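Local coordinates for putative lipoprotein (Bacteroides fragilis, PDB 3QNK) that probably binds glycans at the bacterial outer membrane as a SusD-like lipoprotein, although its natural ligand is unknown, at residues N62-S67 against N492-L497; T108-F113 against E165-S170; M258-N263 against L345-D350; E316-A321 against Q420-P425. All blocks are in the same frame, centred on the assembly; numbering follows the deposited sequence.

How the contacts relate
Along the chain, contact 1 spans the longest interval, joining 62-67 to 492-497 across 425 residues, and the other three close within it. Contact 2 comes first, tying helix 101-126 to the end of helix 149-166 in the N-terminal helical part. Contacts 3 and 4 follow and interleave: their segments alternate, 316-321 falling between the partners of contact 3 and 345-350 between those of contact 4. Contacts 3 and 4 are also the nearest pair, with centres 27 Å apart, whereas contacts 2 and 3 lie 46 Å apart on opposite sides of the chain's centre. Contact 1 thus links the N- and C-terminal sequence ranges of this SusD-family protein.

Contact 1. Residues N62-S67 against N492-L497; sequences NYDMVS and NDRLYL
Asp64 and Arg494 reach toward each other tip to tip, and their salt bridge is the tightly held part of this contact. Arg494 approaches side-on and places two nitrogens on a single oxygen: NE donates to Asp64 OD1 over 2.7 Å at 151°, and NH2 donates to the same OD1 over 2.9 Å. The two bonds differ in direction. NE meets the syn lone pair of OD1, while NH2 arrives from above the carboxylate, as expected with the carboxylate and guanidinium planes 88° apart. The bond from CA to CB of Asp64 already points to segment 492-497, and CG lies anti to the backbone N (chi1 -177°). A weak bond also runs from Arg494 NH2 to Asp64 O, 3.3 Å.

Under this pair Leu495 supplies the apolar floor: its CD2 is 3.6 Å from Asp64 OD1 and 3.9 Å from Val66 CG2, and both Leu495 and Val66 are buried. The other side is looser. Asn492 buries little area here, meeting Asp64 OD2 mainly through CB, and turns its amide away to close an Asx turn, OD1 accepting from Arg494 N. Asn492, Asp64 and Arg494 all remain partly exposed.

The contact joins two loops. Segment 62-67 runs between helices 55-58 and 76-93; segment 492-497, with its 3-10 turn, lies between strand 480-488 and helix 502-507, where Arg494 NH1 also bonds to Gly516 O near the C-terminus.

Contact 2. Residues T108-F113 against E165-S170; sequences TGEVHF and EMLPAS
Met166, a selenomethionine, lies against Thr108, Gly109 and His112, and its side chain can be followed atom by atom. CB sits 3.9 Å from Gly109 CA; with no side chain on the glycine, the two backbones come within 5.0 Å, measured from Gly109 CA to Met166 CA. CG leaves anti to the carbonyl carbon (chi1 -58°) and leads on to SE, which lies 3.9 Å from His112 CD2. This is an oblique selenium-aromatic approach, with SE 60° off the ring normal. The chain then bends at chi3, 94°, and ends with CE at 3.7 Å from Thr108 CB, the two side chains crossing obliquely.

Leu167, the first residue to leave the helical conformation, packs beside Met166. Its CD2 lies over the helix backbone, 3.5 Å from Glu110 N, and meets Glu110 CG at 3.7 Å where the side chains cross at about a right angle. The polar ends of the helix residues turn to other partners, His112 ND1 to Asp159, Glu110 OE1 to Tyr28 and Thr108 OG1 to Lys104 O.

Apolar packing therefore joins helix 101-126 to the C-terminal end of helix 149-166, while Thr108 and Val111 touch Phe90 and Phe91 of helix 76-93.

Contact 3. Residues M258-N263 against L345-D350; sequences MVTYIN and LMDTPD
Asp347 and Tyr261 cross at about a right angle, with the ring and carboxylate planes 43° apart. Asp347 CG lies anti to the backbone N (chi1 -155°), and the carboxylate is presented to the peptide groups of segment 258-263. There OD1 accepts from Tyr261 N over 2.9 Å in an almost straight bond, 175°, using its anti lone pair. Thr260 N also donates to OD1, but weakly, at 3.3 Å. The same oxygen lies obliquely to the aromatic ring, 3.3 Å from Tyr261 CD2, and Val259 CG1 packs beside the carboxylate, 3.7 Å from Asp347 CG.

Tyr261 is the centre of an inverse gamma turn, and the acid's bond to Tyr261 N fastens this bend to the other loop; neither segment forms helix or strand. The second carboxylate oxygen, OD2, is taken by a salt bridge to Arg343 and by Ser355 N, which would be expected to stabilise its negative charge.

Met346, a selenomethionine, folds around the opposite flank of Tyr261's backbone. Bends at chi2 and chi3 bring its methyl, CE, to 3.4 Å from Tyr261 O and close to Asn263 OD1, where the two side chains cross obliquely. Tyr261 CB rests 3.5 Å from Met346 O, and the phenol reaches beyond the contact, its OH bonding to Gly352 O and its ring taking a cation-pi contact from Lys351.

Contact 4. Residues E316-A321 against Q420-P425; sequences EPRFYA and QRVGLP
Val422 is the residue of segment 420-425 that packs most extensively on 316-321, and it is the third residue of a type I beta turn from Gln420 to Gly423. Its carbonyl O sits 3.2 Å from Pro317 CD. The two methyls divide their work: CG1 touches Arg318 CG at 3.8 Å, while CG2 lies 3.8 Å above one face of the Arg318 guanidinium, toward its rim, and also meets Glu316 OE1.

Gly423 follows with positive phi, and Leu424 then turns back to the helix start. Its CD2 packs 3.9 Å from Glu316 CB, and its CD1 comes to 3.4 Å from Arg318 NH2; the leucine crosses both side chains at about a right angle.

What these apolar groups cover is an ion pair within 316-321. Arg318 grips Glu316 side-on, NE donating to OE1 over 3.0 Å along its syn lone pair and bonding to OE2 too, which NH2 also reaches. Glu446 and Glu442 of helix 432-446 also form salt bridges to Arg318, which would offset its buried charge.

Two helix ends meet here: Glu316 is the N-cap of helix 317-322, its OE1 accepting from Arg318 N at 153°, and Gly423 is the C-prime residue of the Schellman motif that ends helix 408-420.

Contact 1. Residues N62-S67 against N492-L497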
loop_
_atom_site.group_PDB
_atom_site.type_symbol
_atom_site.label_atom_id
_atom_site.label_comp_id
_atom_site.label_asym_id
_atom_site.label_seq_id
_atom_site.Cartn_x
_atom_site.Cartn_y
_atom_site.Cartn_z
ATOM N N ASN B 62 -19.810 2.765 -10.844
ATOM C CA ASN B 62 -20.711 3.418 -11.777
ATOM C C ASN B 62 -21.669 2.450 -12.503
ATOM O O ASN B 62 -22.681 2.891 -13.026
ATOM C CB ASN B 62 -19.895 4.205 -12.783
ATOM C CG ASN B 62 -19.274 5.451 -12.202
ATOM O OD1 ASN B 62 -19.810 6.076 -11.304
ATOM N ND2 ASN B 62 -18.166 5.882 -12.755
ATOM N N TYR B 63 -21.379 1.154 -12.494
ATOM C CA TYR B 63 -22.215 0.150 -13.163
ATOM C C TYR B 63 -22.646 -0.953 -12.167
ATOM O O TYR B 63 -23.085 -1.999 -12.598
ATOM C CB TYR B 63 -21.464 -0.451 -14.378
ATOM C CG TYR B 63 -20.695 0.574 -15.186
ATOM C CD1 TYR B 63 -21.350 1.423 -16.087
ATOM C CD2 TYR B 63 -19.331 0.791 -14.961
ATOM C CE1 TYR B 63 -20.648 2.411 -16.801
ATOM C CE2 TYR B 63 -18.632 1.804 -15.640
ATOM C CZ TYR B 63 -19.289 2.586 -16.575
ATOM O OH TYR B 63 -18.577 3.528 -17.253
ATOM N N ASP B 64 -22.548 -0.698 -10.849
ATOM C CA ASP B 64 -22.875 -1.618 -9.757
ATOM C C ASP B 64 -22.130 -2.956 -9.999
ATOM O O ASP B 64 -22.732 -4.031 -10.013
ATOM C CB ASP B 64 -24.407 -1.808 -9.587
ATOM C CG ASP B 64 -24.800 -2.701 -8.411
ATOM O OD1 ASP B 64 -24.117 -2.636 -7.359
ATOM O OD2 ASP B 64 -25.774 -3.483 -8.552
HETATM N N MSE B 65 -20.813 -2.866 -10.256
HETATM C CA MSE B 65 -20.051 -4.068 -10.589
HETATM C C MSE B 65 -18.941 -4.342 -9.623
HETATM O O MSE B 65 -18.219 -5.321 -9.813
HETATM C CB MSE B 65 -19.561 -4.020 -12.024
HETATM C CG MSE B 65 -20.647 -4.525 -12.947
HETATM SE SE MSE B 65 -20.500 -4.386 -14.842
HETATM C CE MSE B 65 -18.679 -3.467 -15.047
ATOM N N VAL B 66 -18.886 -3.567 -8.509
ATOM C CA VAL B 66 -17.960 -3.804 -7.394
ATOM C C VAL B 66 -18.429 -5.079 -6.632
ATOM O O VAL B 66 -19.610 -5.463 -6.723
ATOM C CB VAL B 66 -17.868 -2.590 -6.432
ATOM C CG1 VAL B 66 -17.185 -1.404 -7.109
ATOM C CG2 VAL B 66 -19.235 -2.216 -5.886
ATOM N N SER B 67 -17.518 -5.710 -5.869
ATOM C CA SER B 67 -17.798 -6.893 -5.057
ATOM C C SER B 67 -16.840 -6.864 -3.894
ATOM O O SER B 67 -16.004 -5.975 -3.853
ATOM C CB SER B 67 -17.641 -8.167 -5.893
ATOM O OG SER B 67 -16.325 -8.461 -6.351
ATOM N N ASN B 492 -27.841 0.516 -7.432
ATOM C CA ASN B 492 -28.342 -0.472 -6.480
ATOM C C ASN B 492 -28.128 0.107 -5.080
ATOM O O ASN B 492 -27.059 0.652 -4.812
ATOM C CB ASN B 492 -27.712 -1.830 -6.625
ATOM C CG ASN B 492 -28.381 -2.837 -5.735
ATOM O OD1 ASN B 492 -28.114 -2.906 -4.538
ATOM N ND2 ASN B 492 -29.346 -3.573 -6.273
ATOM N N ASP B 493 -29.131 -0.013 -4.200
ATOM C CA ASP B 493 -29.064 0.572 -2.866
ATOM C C ASP B 493 -27.874 0.076 -2.020
ATOM O O ASP B 493 -27.467 0.805 -1.118
ATOM C CB ASP B 493 -30.385 0.380 -2.145
ATOM C CG ASP B 493 -31.516 1.265 -2.676
ATOM O OD1 ASP B 493 -31.221 2.270 -3.392
ATOM O OD2 ASP B 493 -32.679 1.017 -2.305
ATOM N N ARG B 494 -27.234 -1.066 -2.369
ATOM C CA ARG B 494 -26.056 -1.555 -1.639
ATOM C C ARG B 494 -24.888 -0.584 -1.776
ATOM O O ARG B 494 -24.003 -0.584 -0.915
ATOM C CB ARG B 494 -25.629 -2.967 -2.117
ATOM C CG ARG B 494 -25.055 -3.005 -3.532
ATOM C CD ARG B 494 -24.659 -4.379 -3.946
ATOM N NE ARG B 494 -23.999 -4.318 -5.238
ATOM C CZ ARG B 494 -23.233 -5.277 -5.743
ATOM N NH1 ARG B 494 -22.987 -6.379 -5.045
ATOM N NH2 ARG B 494 -22.683 -5.129 -6.937
ATOM N N LEU B 495 -24.886 0.238 -2.860
ATOM C CA LEU B 495 -23.870 1.250 -3.178
ATOM C C LEU B 495 -23.904 2.440 -2.211
ATOM O O LEU B 495 -23.069 3.352 -2.324
ATOM C CB LEU B 495 -24.010 1.734 -4.622
ATOM C CG LEU B 495 -23.819 0.704 -5.754
ATOM C CD1 LEU B 495 -24.109 1.346 -7.078
ATOM C CD2 LEU B 495 -22.387 0.100 -5.778
ATOM N N TYR B 496 -24.837 2.418 -1.213
ATOM C CA TYR B 496 -24.906 3.470 -0.167
ATOM C C TYR B 496 -23.800 3.227 0.873
ATOM O O TYR B 496 -23.534 4.098 1.714
ATOM C CB TYR B 496 -26.288 3.584 0.468
ATOM C CG TYR B 496 -27.282 4.346 -0.387
ATOM C CD1 TYR B 496 -26.951 5.572 -0.958
ATOM C CD2 TYR B 496 -28.563 3.853 -0.606
ATOM C CE1 TYR B 496 -27.854 6.262 -1.763
ATOM C CE2 TYR B 496 -29.469 4.525 -1.438
ATOM C CZ TYR B 496 -29.119 5.740 -1.991
ATOM O OH TYR B 496 -30.025 6.394 -2.787
ATOM N N LEU B 497 -23.089 2.065 0.745
ATOM C CA LEU B 497 -21.924 1.705 1.557
ATOM C C LEU B 497 -20.876 1.023 0.698
ATOM O O LEU B 497 -21.232 0.310 -0.241
ATOM C CB LEU B 497 -22.319 0.800 2.735
ATOM C CG LEU B 497 -22.996 1.475 3.944
ATOM C CD1 LEU B 497 -23.247 0.464 5.036
ATOM C CD2 LEU B 497 -22.127 2.645 4.508
#

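Contact 2. Residues T108-F113 against E165-S170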
loop_
_atom_site.group_PDB
_atom_site.type_symbol
_atom_site.label_atom_id
_atom_site.label_comp_id
_atom_site.label_asym_id
_atom_site.label_seq_id
_atom_site.Cartn_x
_atom_site.Cartn_y
_atom_site.Cartn_z
ATOM N N THR B 108 -1.601 17.147 21.707
ATOM C CA THR B 108 -2.590 16.074 21.914
ATOM C C THR B 108 -3.892 16.420 21.165
ATOM O O THR B 108 -4.473 15.544 20.540
ATOM C CB THR B 108 -2.816 15.814 23.403
ATOM O OG1 THR B 108 -1.547 15.595 24.016
ATOM C CG2 THR B 108 -3.696 14.606 23.662
ATOM N N GLY B 109 -4.288 17.693 21.195
ATOM C CA GLY B 109 -5.464 18.199 20.500
ATOM C C GLY B 109 -5.367 17.991 19.006
ATOM O O GLY B 109 -6.335 17.566 18.385
ATOM N N GLU B 110 -4.172 18.211 18.433
ATOM C CA GLU B 110 -3.893 18.041 17.007
ATOM C C GLU B 110 -4.034 16.580 16.612
ATOM O O GLU B 110 -4.615 16.293 15.568
ATOM C CB GLU B 110 -2.495 18.566 16.638
ATOM C CG GLU B 110 -2.187 19.985 17.102
ATOM C CD GLU B 110 -0.967 20.630 16.479
ATOM O OE1 GLU B 110 -0.912 20.694 15.233
ATOM O OE2 GLU B 110 -0.102 21.143 17.225
ATOM N N VAL B 111 -3.578 15.654 17.466
ATOM C CA VAL B 111 -3.677 14.211 17.224
ATOM C C VAL B 111 -5.143 13.764 17.352
ATOM O O VAL B 111 -5.567 12.902 16.566
ATOM C CB VAL B 111 -2.721 13.405 18.132
ATOM C CG1 VAL B 111 -2.715 11.935 17.746
ATOM C CG2 VAL B 111 -1.300 13.965 18.038
ATOM N N HIS B 112 -5.937 14.394 18.264
ATOM C CA HIS B 112 -7.375 14.096 18.390
ATOM C C HIS B 112 -8.089 14.452 17.096
ATOM O O HIS B 112 -8.915 13.667 16.613
ATOM C CB HIS B 112 -8.032 14.839 19.561
ATOM C CG HIS B 112 -7.837 14.155 20.874
ATOM N ND1 HIS B 112 -8.468 12.949 21.164
ATOM C CD2 HIS B 112 -7.045 14.502 21.920
ATOM C CE1 HIS B 112 -8.041 12.607 22.372
ATOM N NE2 HIS B 112 -7.185 13.513 22.867
ATOM N N PHE B 113 -7.747 15.637 16.524
ATOM C CA PHE B 113 -8.311 16.142 15.276
ATOM C C PHE B 113 -7.963 15.207 14.136
ATOM O O PHE B 113 -8.837 14.891 13.332
ATOM C CB PHE B 113 -7.804 17.578 14.979
ATOM C CG PHE B 113 -8.222 18.111 13.627
ATOM C CD1 PHE B 113 -9.508 18.603 13.423
ATOM C CD2 PHE B 113 -7.352 18.059 12.543
ATOM C CE1 PHE B 113 -9.905 19.062 12.172
ATOM C CE2 PHE B 113 -7.742 18.537 11.290
ATOM C CZ PHE B 113 -9.022 19.024 11.110
ATOM N N GLU B 165 -11.614 21.665 22.690
ATOM C CA GLU B 165 -11.221 22.038 24.049
ATOM C C GLU B 165 -9.717 22.300 24.167
ATOM O O GLU B 165 -9.323 23.137 24.982
ATOM C CB GLU B 165 -11.609 20.942 25.051
ATOM C CG GLU B 165 -13.110 20.711 25.187
ATOM C CD GLU B 165 -13.585 19.491 25.964
ATOM O OE1 GLU B 165 -12.760 18.597 26.266
ATOM O OE2 GLU B 165 -14.801 19.431 26.259
HETATM N N MSE B 166 -8.873 21.598 23.364
HETATM C CA MSE B 166 -7.401 21.662 23.477
HETATM C C MSE B 166 -6.657 22.470 22.414
HETATM O O MSE B 166 -5.484 22.785 22.621
HETATM C CB MSE B 166 -6.832 20.249 23.466
HETATM C CG MSE B 166 -7.384 19.403 24.587
HETATM SE SE MSE B 166 -6.908 17.575 24.366
HETATM C CE MSE B 166 -5.326 17.599 25.444
ATOM N N LEU B 167 -7.292 22.775 21.287
ATOM C CA LEU B 167 -6.628 23.509 20.203
ATOM C C LEU B 167 -6.767 25.045 20.317
ATOM O O LEU B 167 -7.792 25.540 20.813
ATOM C CB LEU B 167 -7.170 23.066 18.841
ATOM C CG LEU B 167 -6.776 21.672 18.372
ATOM C CD1 LEU B 167 -7.462 21.332 17.054
ATOM C CD2 LEU B 167 -5.292 21.544 18.233
ATOM N N PRO B 168 -5.754 25.819 19.833
ATOM C CA PRO B 168 -5.909 27.286 19.804
ATOM C C PRO B 168 -6.767 27.721 18.598
ATOM O O PRO B 168 -6.916 26.958 17.640
ATOM C CB PRO B 168 -4.473 27.783 19.662
ATOM C CG PRO B 168 -3.779 26.711 18.915
ATOM C CD PRO B 168 -4.473 25.403 19.210
ATOM N N ALA B 169 -7.319 28.938 18.639
ATOM C CA ALA B 169 -8.112 29.463 17.531
ATOM C C ALA B 169 -7.200 29.907 16.384
ATOM O O ALA B 169 -7.602 29.858 15.214
ATOM C CB ALA B 169 -8.974 30.626 17.999
ATOM N N SER B 170 -5.969 30.301 16.721
ATOM C CA SER B 170 -4.982 30.789 15.769
ATOM C C SER B 170 -3.570 30.407 16.171
ATOM O O SER B 170 -3.319 30.094 17.334
ATOM C CB SER B 170 -5.088 32.307 15.657
ATOM O OG SER B 170 -4.351 32.783 14.543
#

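Contact 3. Residues M258-N263 against L345-D350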
loop_
_atom_site.group_PDB
_atom_site.type_symbol
_atom_site.label_atom_id
_atom_site.label_comp_id
_atom_site.label_asym_id
_atom_site.label_seq_id
_atom_site.Cartn_x
_atom_site.Cartn_y
_atom_site.Cartn_z
HETATM N N MSE B 258 -5.595 18.483 -15.712
HETATM C CA MSE B 258 -5.329 19.562 -16.642
HETATM C C MSE B 258 -5.771 19.187 -18.078
HETATM O O MSE B 258 -5.659 18.016 -18.464
HETATM C CB MSE B 258 -3.837 19.872 -16.606
HETATM C CG MSE B 258 -3.452 21.195 -17.265
HETATM SE SE MSE B 258 -1.510 21.427 -17.317
HETATM C CE MSE B 258 -1.244 21.235 -15.436
ATOM N N VAL B 259 -6.212 20.199 -18.886
ATOM C CA VAL B 259 -6.604 20.000 -20.299
ATOM C C VAL B 259 -5.429 19.348 -21.017
ATOM O O VAL B 259 -4.284 19.784 -20.830
ATOM C CB VAL B 259 -7.060 21.303 -21.005
ATOM C CG1 VAL B 259 -7.648 21.006 -22.381
ATOM C CG2 VAL B 259 -8.070 22.073 -20.157
ATOM N N THR B 260 -5.689 18.281 -21.799
ATOM C CA THR B 260 -4.593 17.585 -22.473
ATOM C C THR B 260 -4.091 18.315 -23.723
ATOM O O THR B 260 -2.914 18.670 -23.785
ATOM C CB THR B 260 -4.966 16.150 -22.784
ATOM O OG1 THR B 260 -5.345 15.549 -21.556
ATOM C CG2 THR B 260 -3.802 15.368 -23.367
ATOM N N TYR B 261 -4.973 18.573 -24.686
ATOM C CA TYR B 261 -4.575 19.144 -25.973
ATOM C C TYR B 261 -4.690 20.643 -26.019
ATOM O O TYR B 261 -5.633 21.232 -26.547
ATOM C CB TYR B 261 -5.348 18.458 -27.103
ATOM C CG TYR B 261 -5.091 16.973 -27.061
ATOM C CD1 TYR B 261 -3.880 16.446 -27.503
ATOM C CD2 TYR B 261 -5.999 16.108 -26.455
ATOM C CE1 TYR B 261 -3.614 15.086 -27.425
ATOM C CE2 TYR B 261 -5.740 14.743 -26.359
ATOM C CZ TYR B 261 -4.548 14.233 -26.851
ATOM O OH TYR B 261 -4.285 12.887 -26.782
ATOM N N ILE B 262 -3.629 21.239 -25.498
ATOM C CA ILE B 262 -3.342 22.662 -25.323
ATOM C C ILE B 262 -1.944 22.836 -25.971
ATOM O O ILE B 262 -1.264 23.843 -25.783
ATOM C CB ILE B 262 -3.490 22.853 -23.755
ATOM C CG1 ILE B 262 -4.860 23.361 -23.336
ATOM C CG2 ILE B 262 -2.365 23.431 -22.918
ATOM C CD1 ILE B 262 -5.580 24.389 -24.290
ATOM N N ASN B 263 -1.577 21.839 -26.824
ATOM C CA ASN B 263 -0.297 21.662 -27.508
ATOM C C ASN B 263 -0.135 22.470 -28.813
ATOM O O ASN B 263 0.773 22.199 -29.586
ATOM C CB ASN B 263 -0.019 20.164 -27.757
ATOM C CG ASN B 263 -1.058 19.375 -28.520
ATOM O OD1 ASN B 263 -2.243 19.716 -28.590
ATOM N ND2 ASN B 263 -0.635 18.252 -29.067
ATOM N N LEU B 345 -11.176 20.993 -32.769
ATOM C CA LEU B 345 -9.946 20.483 -33.386
ATOM C C LEU B 345 -8.922 19.903 -32.431
ATOM O O LEU B 345 -8.189 19.006 -32.833
ATOM C CB LEU B 345 -9.237 21.601 -34.166
ATOM C CG LEU B 345 -9.989 22.201 -35.359
ATOM C CD1 LEU B 345 -9.315 23.458 -35.852
ATOM C CD2 LEU B 345 -10.136 21.215 -36.486
HETATM N N MSE B 346 -8.810 20.466 -31.220
HETATM C CA MSE B 346 -7.774 20.150 -30.254
HETATM C C MSE B 346 -8.182 19.069 -29.236
HETATM O O MSE B 346 -7.884 17.913 -29.482
HETATM C CB MSE B 346 -7.344 21.447 -29.545
HETATM C CG MSE B 346 -6.695 22.488 -30.478
HETATM SE SE MSE B 346 -4.935 21.956 -31.115
HETATM C CE MSE B 346 -4.016 22.108 -29.452
ATOM N N ASP B 347 -8.791 19.437 -28.072
ATOM C CA ASP B 347 -9.173 18.509 -26.997
ATOM C C ASP B 347 -10.530 17.904 -27.275
ATOM O O ASP B 347 -11.577 18.405 -26.838
ATOM C CB ASP B 347 -9.159 19.193 -25.635
ATOM C CG ASP B 347 -8.943 18.213 -24.513
ATOM O OD1 ASP B 347 -7.778 17.840 -24.273
ATOM O OD2 ASP B 347 -9.938 17.816 -23.875
ATOM N N THR B 348 -10.475 16.774 -27.946
ATOM C CA THR B 348 -11.557 15.996 -28.505
ATOM C C THR B 348 -11.733 14.658 -27.775
ATOM O O THR B 348 -10.730 14.059 -27.372
ATOM C CB THR B 348 -11.170 15.874 -29.970
ATOM O OG1 THR B 348 -11.699 17.016 -30.639
ATOM C CG2 THR B 348 -11.592 14.610 -30.621
ATOM N N PRO B 349 -12.985 14.147 -27.625
ATOM C CA PRO B 349 -13.171 12.839 -26.952
ATOM C C PRO B 349 -12.467 11.654 -27.649
ATOM O O PRO B 349 -12.110 10.659 -27.004
ATOM C CB PRO B 349 -14.686 12.634 -26.989
ATOM C CG PRO B 349 -15.265 13.967 -27.243
ATOM C CD PRO B 349 -14.278 14.707 -28.077
ATOM N N ASP B 350 -12.275 11.773 -28.974
ATOM C CA ASP B 350 -11.654 10.781 -29.847
ATOM C C ASP B 350 -10.159 10.647 -29.563
ATOM O O ASP B 350 -9.568 9.616 -29.868
ATOM C CB ASP B 350 -11.888 11.160 -31.308
ATOM C CG ASP B 350 -13.324 11.587 -31.572
ATOM O OD1 ASP B 350 -14.259 10.853 -31.137
ATOM O OD2 ASP B 350 -13.525 12.685 -32.162
#

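Contact 4. Residues E316-A321 against Q420-P425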
loop_
_atom_site.group_PDB
_atom_site.type_symbol
_atom_site.label_atom_id
_atom_site.label_comp_id
_atom_site.label_asym_id
_atom_site.label_seq_id
_atom_site.Cartn_x
_atom_site.Cartn_y
_atom_site.Cartn_z
ATOM N N GLU B 316 -23.641 32.603 -13.762
ATOM C CA GLU B 316 -23.193 33.144 -12.470
ATOM C C GLU B 316 -21.650 32.886 -12.287
ATOM O O GLU B 316 -21.131 31.950 -12.908
ATOM C CB GLU B 316 -24.014 32.541 -11.328
ATOM C CG GLU B 316 -23.862 31.036 -11.186
ATOM C CD GLU B 316 -23.261 30.559 -9.875
ATOM O OE1 GLU B 316 -22.342 31.224 -9.336
ATOM O OE2 GLU B 316 -23.708 29.490 -9.397
ATOM N N PRO B 317 -20.893 33.701 -11.488
ATOM C CA PRO B 317 -19.421 33.542 -11.428
ATOM C C PRO B 317 -18.865 32.126 -11.199
ATOM O O PRO B 317 -17.819 31.816 -11.773
ATOM C CB PRO B 317 -19.028 34.463 -10.269
ATOM C CG PRO B 317 -20.021 35.561 -10.320
ATOM C CD PRO B 317 -21.317 34.891 -10.706
ATOM N N ARG B 318 -19.543 31.264 -10.398
ATOM C CA ARG B 318 -19.039 29.912 -10.077
ATOM C C ARG B 318 -18.972 29.037 -11.314
ATOM O O ARG B 318 -18.193 28.083 -11.335
ATOM C CB ARG B 318 -19.860 29.231 -8.978
ATOM C CG ARG B 318 -19.730 29.903 -7.612
ATOM C CD ARG B 318 -20.658 29.324 -6.565
ATOM N NE ARG B 318 -22.066 29.497 -6.907
ATOM C CZ ARG B 318 -23.079 29.189 -6.104
ATOM N NH1 ARG B 318 -22.853 28.710 -4.896
ATOM N NH2 ARG B 318 -24.325 29.367 -6.502
ATOM N N PHE B 319 -19.744 29.374 -12.363
ATOM C CA PHE B 319 -19.706 28.622 -13.606
ATOM C C PHE B 319 -18.320 28.769 -14.256
ATOM O O PHE B 319 -17.667 27.761 -14.509
ATOM C CB PHE B 319 -20.819 29.053 -14.563
ATOM C CG PHE B 319 -20.675 28.446 -15.936
ATOM C CD1 PHE B 319 -21.077 27.132 -16.181
ATOM C CD2 PHE B 319 -20.099 29.169 -16.980
ATOM C CE1 PHE B 319 -20.935 26.570 -17.442
ATOM C CE2 PHE B 319 -19.946 28.594 -18.245
ATOM C CZ PHE B 319 -20.381 27.305 -18.469
ATOM N N TYR B 320 -17.872 30.020 -14.485
ATOM C CA TYR B 320 -16.582 30.358 -15.114
ATOM C C TYR B 320 -15.419 30.041 -14.188
ATOM O O TYR B 320 -14.303 29.848 -14.658
ATOM C CB TYR B 320 -16.551 31.846 -15.552
ATOM C CG TYR B 320 -17.710 32.200 -16.463
ATOM C CD1 TYR B 320 -17.740 31.767 -17.789
ATOM C CD2 TYR B 320 -18.845 32.837 -15.964
ATOM C CE1 TYR B 320 -18.833 32.034 -18.611
ATOM C CE2 TYR B 320 -19.945 33.112 -16.780
ATOM C CZ TYR B 320 -19.936 32.712 -18.097
ATOM O OH TYR B 320 -21.070 32.946 -18.842
ATOM N N ALA B 321 -15.699 29.925 -12.890
ATOM C CA ALA B 321 -14.724 29.592 -11.864
ATOM C C ALA B 321 -14.447 28.103 -11.824
ATOM O O ALA B 321 -13.347 27.711 -11.445
ATOM C CB ALA B 321 -15.224 30.050 -10.503
ATOM N N GLN B 420 -25.310 35.470 -2.009
ATOM C CA GLN B 420 -24.915 36.876 -1.965
ATOM C C GLN B 420 -23.456 37.042 -2.361
ATOM O O GLN B 420 -23.141 38.002 -3.055
ATOM C CB GLN B 420 -25.141 37.510 -0.571
ATOM C CG GLN B 420 -26.582 37.957 -0.288
ATOM C CD GLN B 420 -26.842 38.259 1.194
ATOM O OE1 GLN B 420 -27.850 37.789 1.805
ATOM N NE2 GLN B 420 -25.949 39.082 1.794
ATOM N N ARG B 421 -22.583 36.066 -1.998
ATOM C CA ARG B 421 -21.170 36.272 -2.264
ATOM C C ARG B 421 -20.781 36.076 -3.730
ATOM O O ARG B 421 -19.651 36.430 -4.073
ATOM C CB ARG B 421 -20.231 35.530 -1.285
ATOM C CG ARG B 421 -19.867 34.177 -1.659
ATOM C CD ARG B 421 -18.523 33.968 -2.317
ATOM N NE ARG B 421 -18.268 32.553 -2.089
ATOM C CZ ARG B 421 -17.314 32.112 -1.290
ATOM N NH1 ARG B 421 -16.392 32.948 -0.823
ATOM N NH2 ARG B 421 -17.235 30.825 -0.995
ATOM N N VAL B 422 -21.717 35.624 -4.597
ATOM C CA VAL B 422 -21.491 35.464 -6.046
ATOM C C VAL B 422 -22.500 36.321 -6.854
ATOM O O VAL B 422 -22.760 36.050 -8.042
ATOM C CB VAL B 422 -21.486 33.981 -6.491
ATOM C CG1 VAL B 422 -20.257 33.266 -5.932
ATOM C CG2 VAL B 422 -22.781 33.259 -6.111
ATOM N N GLY B 423 -23.077 37.322 -6.193
ATOM C CA GLY B 423 -24.043 38.237 -6.795
ATOM C C GLY B 423 -25.383 37.653 -7.196
ATOM O O GLY B 423 -26.091 38.236 -8.029
ATOM N N LEU B 424 -25.740 36.495 -6.627
ATOM C CA LEU B 424 -27.017 35.818 -6.918
ATOM C C LEU B 424 -28.132 36.365 -6.023
ATOM O O LEU B 424 -27.907 36.576 -4.835
ATOM C CB LEU B 424 -26.920 34.280 -6.789
ATOM C CG LEU B 424 -26.267 33.537 -7.962
ATOM C CD1 LEU B 424 -26.116 32.071 -7.653
ATOM C CD2 LEU B 424 -27.083 33.699 -9.254
ATOM N N PRO B 425 -29.334 36.629 -6.573
ATOM C CA PRO B 425 -30.420 37.144 -5.732
ATOM C C PRO B 425 -30.859 36.119 -4.668
ATOM O O PRO B 425 -30.687 34.925 -4.836
ATOM C CB PRO B 425 -31.527 37.452 -6.746
ATOM C CG PRO B 425 -31.272 36.562 -7.868
ATOM C CD PRO B 425 -29.788 36.430 -7.964
#